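PDB 5YX6: uncharacterized protein Rv3272 from Mycobacterium tuberculosis, which probably acts in fatty acid metabolism as a family III CoA transferase, binding fatty acyl-CoAs of varying chain length, palmitoyl-CoA most tightly. Local coordinates for residues Ile168-Leu173 against His333-Val338; Asp175-His180 against Tyr207-Gly212. All coordinates share one frame; numbering follows the deposited sequence.

Contact 1: residues Ile168-Leu173 against His333-Val338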
loop_
_atom_site.group_PDB
_atom_site.type_symbol
_atom_site.label_atom_id
_atom_site.label_comp_id
_atom_site.label_asym_id
_atom_site.label_seq_id
_atom_site.Cartn_x
_atom_site.Cartn_y
_atom_site.Cartn_z
ATOM N N ILE A 168 17.016 4.746 2.235
ATOM C CA ILE A 168 15.792 5.464 1.927
ATOM C C ILE A 168 15.154 4.845 0.696
ATOM O O ILE A 168 15.741 4.887 -0.382
ATOM C CB ILE A 168 16.057 6.956 1.644
ATOM C CG1 ILE A 168 16.743 7.641 2.832
ATOM C CG2 ILE A 168 14.759 7.648 1.221
ATOM C CD1 ILE A 168 15.832 7.873 4.028
ATOM N N ILE A 169 13.961 4.274 0.845
ATOM C CA ILE A 169 13.290 3.648 -0.286
ATOM C C ILE A 169 12.936 4.714 -1.322
ATOM O O ILE A 169 12.260 5.684 -1.009
ATOM C CB ILE A 169 12.031 2.876 0.156
ATOM C CG1 ILE A 169 12.430 1.699 1.046
ATOM C CG2 ILE A 169 11.267 2.363 -1.049
ATOM C CD1 ILE A 169 11.302 1.129 1.870
ATOM N N PRO A 170 13.423 4.542 -2.557
ATOM C CA PRO A 170 13.324 5.552 -3.614
ATOM C C PRO A 170 12.016 5.556 -4.399
ATOM O O PRO A 170 12.003 6.054 -5.522
ATOM C CB PRO A 170 14.490 5.193 -4.537
ATOM C CG PRO A 170 14.615 3.715 -4.404
ATOM C CD PRO A 170 14.178 3.355 -3.004
ATOM N N PHE A 171 10.950 4.979 -3.868
ATOM C CA PHE A 171 9.626 5.228 -4.448
ATOM C C PHE A 171 8.644 5.561 -3.328
ATOM O O PHE A 171 8.934 5.331 -2.151
ATOM C CB PHE A 171 9.137 4.053 -5.316
ATOM C CG PHE A 171 9.153 2.719 -4.626
ATOM C CD1 PHE A 171 8.057 2.284 -3.898
ATOM C CD2 PHE A 171 10.260 1.888 -4.728
ATOM C CE1 PHE A 171 8.071 1.060 -3.261
ATOM C CE2 PHE A 171 10.279 0.658 -4.101
ATOM C CZ PHE A 171 9.183 0.238 -3.368
ATOM N N GLN A 172 7.511 6.152 -3.696
ATOM C CA GLN A 172 6.636 6.780 -2.712
ATOM C C GLN A 172 5.572 5.798 -2.263
ATOM O O GLN A 172 4.390 5.947 -2.604
ATOM C CB GLN A 172 5.982 8.047 -3.280
ATOM C CG GLN A 172 6.928 9.230 -3.501
ATOM C CD GLN A 172 7.933 8.979 -4.612
ATOM O OE1 GLN A 172 7.572 8.940 -5.790
ATOM N NE2 GLN A 172 9.196 8.783 -4.243
ATOM N N LEU A 173 5.989 4.799 -1.491
ATOM C CA LEU A 173 5.089 3.715 -1.141
ATOM C C LEU A 173 4.049 4.171 -0.129
ATOM O O LEU A 173 2.916 3.703 -0.152
ATOM C CB LEU A 173 5.860 2.514 -0.588
ATOM C CG LEU A 173 6.434 2.655 0.821
ATOM C CD1 LEU A 173 6.488 1.314 1.524
ATOM C CD2 LEU A 173 7.810 3.288 0.767
ATOM N N HIS A 333 14.446 -7.241 -11.875
ATOM C CA HIS A 333 14.369 -6.262 -12.955
ATOM C C HIS A 333 14.529 -4.846 -12.440
ATOM O O HIS A 333 14.087 -4.528 -11.333
ATOM C CB HIS A 333 13.032 -6.336 -13.696
ATOM C CG HIS A 333 12.750 -7.654 -14.344
ATOM N ND1 HIS A 333 13.407 -8.083 -15.478
ATOM C CD2 HIS A 333 11.843 -8.615 -14.047
ATOM C CE1 HIS A 333 12.933 -9.262 -15.836
ATOM N NE2 HIS A 333 11.981 -9.607 -14.986
ATOM N N THR A 334 15.150 -4.004 -13.264
ATOM C CA THR A 334 15.134 -2.558 -13.084
ATOM C C THR A 334 13.830 -1.996 -13.638
ATOM O O THR A 334 13.130 -2.670 -14.405
ATOM C CB THR A 334 16.308 -1.874 -13.813
ATOM O OG1 THR A 334 16.138 -2.018 -15.231
ATOM C CG2 THR A 334 17.640 -2.488 -13.386
ATOM N N TRP A 335 13.509 -0.768 -13.249
ATOM C CA TRP A 335 12.334 -0.082 -13.775
ATOM C C TRP A 335 12.362 -0.075 -15.302
ATOM O O TRP A 335 11.355 -0.374 -15.948
ATOM C CB TRP A 335 12.247 1.356 -13.218
ATOM C CG TRP A 335 12.015 1.394 -11.727
ATOM C CD1 TRP A 335 11.226 0.546 -11.000
ATOM C CD2 TRP A 335 12.587 2.312 -10.781
ATOM N NE1 TRP A 335 11.267 0.882 -9.665
ATOM C CE2 TRP A 335 12.101 1.957 -9.506
ATOM C CE3 TRP A 335 13.459 3.401 -10.889
ATOM C CZ2 TRP A 335 12.459 2.652 -8.351
ATOM C CZ3 TRP A 335 13.816 4.083 -9.738
ATOM C CH2 TRP A 335 13.316 3.706 -8.487
ATOM N N LYS A 336 13.523 0.221 -15.878
ATOM C CA LYS A 336 13.650 0.246 -17.334
ATOM C C LYS A 336 13.308 -1.106 -17.952
ATOM O O LYS A 336 12.687 -1.165 -19.015
ATOM C CB LYS A 336 15.064 0.667 -17.761
ATOM N N GLN A 337 13.692 -2.190 -17.281
ATOM C CA GLN A 337 13.416 -3.531 -17.799
ATOM C C GLN A 337 11.957 -3.925 -17.603
ATOM O O GLN A 337 11.359 -4.540 -18.481
ATOM C CB GLN A 337 14.327 -4.563 -17.130
ATOM C CG GLN A 337 15.784 -4.395 -17.500
ATOM C CD GLN A 337 16.722 -5.196 -16.614
ATOM O OE1 GLN A 337 16.424 -5.454 -15.449
ATOM N NE2 GLN A 337 17.887 -5.548 -17.150
ATOM N N VAL A 338 11.385 -3.564 -16.457
ATOM C CA VAL A 338 10.018 -3.958 -16.131
ATOM C C VAL A 338 9.030 -3.610 -17.238
ATOM O O VAL A 338 8.270 -4.463 -17.691
ATOM C CB VAL A 338 9.538 -3.294 -14.831
ATOM C CG1 VAL A 338 8.031 -3.473 -14.659
ATOM C CG2 VAL A 338 10.291 -3.861 -13.636
#
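Trp335, in the first turn of the capping-box helix 335-338, reaches across to Pro170 and Phe171 in the loop that leads into helix 173-196. The backbones stay well apart, with 11.1 Å between Phe171 CA and Trp335 CA, and the indole and the Pro170 and Phe171 side chains meet in the interval. Its CG lies anti to the carbonyl carbon (chi1 -66°), which sends the six-membered ring of Trp335 out toward the loop.

The touch is light and without hydrogen bonds. Trp335 CH2 comes closest to Pro170 O, at 4.0 Å, and lies 4.3 Å from Pro170 CG, while Phe171 CD2 comes to the indole at its edge, near the ring plane, 4.3 Å from Trp335 CZ2. The rings are therefore not stacked face to face. Within the loop, Ile169 CG2 sits 3.6 Å above one face of the Phe171 ring, toward its rim.

The polar bonds run to the second subunit or stay within 333-338. Trp335 NE1 is hydrogen-bonded to Gln214 OE1 of the second subunit, and Gln172 OE1 to Gln217 NE2 of that subunit, so this small contact is part of the dimer interface. Behind the indole, Thr334 is the N-cap: Gln337 N bonds to Thr334 OG1 at 3.2 Å. In return, Thr334 N gives a nearly straight bond (168°) to Gln337 OE1 at 2.9 Å, the donor standing 27° from that carbonyl plane.

Contact 2: residues Asp175-His180 against Tyr207-Gly212; sequences DNASGH and YDVAVG
Ser178 OG is held by a hydrogen bond to Val174 O, one turn back in its own helix, and is pressed from across the contact by Val209. With OG beside the backbone N and anti to the carbonyl carbon (chi1 -70°), the hydroxyl can reach back to Val174 O. Its buried polarity is thus met within helix 173-196, and it faces Val209 as a packing surface: OG lies 3.7 Å from Val209 CG2 and equally 3.7 Å from Val209 CB.

Within 207-212, Val209 makes the contact, its side chain straddling two consecutive residues; Met206 and Leu213 of the same helix also touch Ser178 and Ala177, respectively. CG1 of Val209, anti to the backbone N (chi1 177°), meets Ala177 CB at 3.9 Å, and CG2 comes over Ser178, 4.2 Å from its CA. Small partners let the backbones close in, to 6.1 Å between Ser178 CA and Val209 CA. No hydrogen bond crosses between the segments.

Asp175, inferred to be the catalytic nucleophile, stands in the first turn of helix 173-196 with its side chain directed away from 207-212; its backbone N is bonded to Asp146 OD2. Asp208 turns outward to the second subunit, where OD2 makes a salt bridge with Arg364 and OD1 a hydrogen bond with Asn347.

In the Rossmann-type domain, helix 206-213 directly follows strand 201-205, one of the two edge strands of the parallel sheet within the chain, and packs on the start of helix 173-196, whose other neighbours include helix 23-33.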
loop_
_atom_site.group_PDB
_atom_site.type_symbol
_atom_site.label_atom_id
_atom_site.label_comp_id
_atom_site.label_asym_id
_atom_site.label_seq_id
_atom_site.Cartn_x
_atom_site.Cartn_y
_atom_site.Cartn_z
ATOM N N ASP A 175 2.742 7.277 0.302
ATOM C CA ASP A 175 1.762 8.055 -0.450
ATOM C C ASP A 175 0.756 7.177 -1.182
ATOM O O ASP A 175 -0.446 7.323 -1.013
ATOM C CB ASP A 175 2.456 8.953 -1.477
ATOM C CG ASP A 175 2.982 10.237 -0.877
ATOM O OD1 ASP A 175 2.672 10.514 0.297
ATOM O OD2 ASP A 175 3.688 10.985 -1.592
ATOM N N ASN A 176 1.256 6.266 -2.009
ATOM C CA ASN A 176 0.375 5.500 -2.865
ATOM C C ASN A 176 -0.458 4.516 -2.056
ATOM O O ASN A 176 -1.654 4.360 -2.319
ATOM C CB ASN A 176 1.180 4.805 -3.959
ATOM C CG ASN A 176 1.803 5.808 -4.940
ATOM O OD1 ASN A 176 1.133 6.727 -5.424
ATOM N ND2 ASN A 176 3.089 5.642 -5.221
ATOM N N ALA A 177 0.134 3.907 -1.036
ATOM C CA ALA A 177 -0.641 3.052 -0.138
ATOM C C ALA A 177 -1.697 3.852 0.620
ATOM O O ALA A 177 -2.821 3.379 0.807
ATOM C CB ALA A 177 0.272 2.320 0.845
ATOM N N SER A 178 -1.351 5.066 1.045
ATOM C CA SER A 178 -2.299 5.892 1.795
ATOM C C SER A 178 -3.491 6.274 0.936
ATOM O O SER A 178 -4.617 6.297 1.411
ATOM C CB SER A 178 -1.630 7.158 2.333
ATOM O OG SER A 178 -0.720 6.841 3.372
ATOM N N GLY A 179 -3.240 6.566 -0.333
ATOM C CA GLY A 179 -4.305 6.847 -1.277
ATOM C C GLY A 179 -5.331 5.735 -1.390
ATOM O O GLY A 179 -6.532 5.990 -1.397
ATOM N N HIS A 180 -4.864 4.495 -1.475
ATOM C CA HIS A 180 -5.781 3.364 -1.594
ATOM C C HIS A 180 -6.562 3.108 -0.308
ATOM O O HIS A 180 -7.717 2.681 -0.368
ATOM C CB HIS A 180 -5.017 2.105 -2.029
ATOM C CG HIS A 180 -4.609 2.142 -3.469
ATOM N ND1 HIS A 180 -5.524 2.121 -4.498
ATOM C CD2 HIS A 180 -3.394 2.291 -4.050
ATOM C CE1 HIS A 180 -4.890 2.212 -5.653
ATOM N NE2 HIS A 180 -3.598 2.324 -5.409
ATOM N N TYR A 207 1.101 7.953 8.599
ATOM C CA TYR A 207 1.887 7.241 9.587
ATOM C C TYR A 207 1.261 5.893 9.937
ATOM O O TYR A 207 1.960 4.875 9.998
ATOM C CB TYR A 207 2.048 8.094 10.838
ATOM C CG TYR A 207 2.899 7.460 11.915
ATOM C CD1 TYR A 207 4.285 7.454 11.817
ATOM C CD2 TYR A 207 2.319 6.916 13.053
ATOM C CE1 TYR A 207 5.069 6.899 12.810
ATOM C CE2 TYR A 207 3.094 6.361 14.048
ATOM C CZ TYR A 207 4.466 6.360 13.923
ATOM O OH TYR A 207 5.239 5.809 14.914
ATOM N N ASP A 208 -0.053 5.896 10.164
ATOM C CA ASP A 208 -0.780 4.676 10.522
ATOM C C ASP A 208 -0.696 3.645 9.405
ATOM O O ASP A 208 -0.548 2.458 9.664
ATOM C CB ASP A 208 -2.245 4.985 10.848
ATOM C CG ASP A 208 -2.404 5.803 12.124
ATOM O OD1 ASP A 208 -1.377 6.021 12.802
ATOM O OD2 ASP A 208 -3.546 6.223 12.448
ATOM N N VAL A 209 -0.771 4.112 8.165
ATOM C CA VAL A 209 -0.631 3.235 7.021
ATOM C C VAL A 209 0.765 2.615 6.965
ATOM O O VAL A 209 0.907 1.421 6.712
ATOM C CB VAL A 209 -0.920 3.977 5.718
ATOM C CG1 VAL A 209 -0.687 3.050 4.526
ATOM C CG2 VAL A 209 -2.363 4.508 5.722
ATOM N N ALA A 210 1.788 3.432 7.210
ATOM C CA ALA A 210 3.173 2.981 7.153
ATOM C C ALA A 210 3.450 1.937 8.223
ATOM O O ALA A 210 4.074 0.911 7.947
ATOM C CB ALA A 210 4.126 4.152 7.308
ATOM N N VAL A 211 2.970 2.204 9.435
ATOM C CA VAL A 211 3.060 1.246 10.532
ATOM C C VAL A 211 2.378 -0.053 10.109
ATOM O O VAL A 211 2.924 -1.140 10.277
ATOM C CB VAL A 211 2.419 1.809 11.827
ATOM C CG1 VAL A 211 2.099 0.699 12.805
ATOM C CG2 VAL A 211 3.333 2.859 12.474
ATOM N N GLY A 212 1.194 0.079 9.521
ATOM C CA GLY A 212 0.447 -1.069 9.047
ATOM C C GLY A 212 1.196 -1.911 8.033
ATOM O O GLY A 212 1.140 -3.131 8.084
#

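In the fold
Contacts 1 and 2 have centres 18 Å apart and share the entry to helix 173-196: 168-173 runs up to it, and 175-180 lies in its opening turns. Contact 2 is nested within the long chain excursion that contact 1 closes, and the two do not otherwise touch. The presumed nucleophile Asp175 begins segment 175-180 of contact 2, and its side chain is about 9 Å from that of Phe171 in contact 1, so contact 1 flanks the active-site region while contact 2 packs the helix carrying that residue against helix 206-213. Both also meet the second subunit. The same helix 173-196 ends near the benzamidine pocket, to which it contributes Arg193 and Glu194.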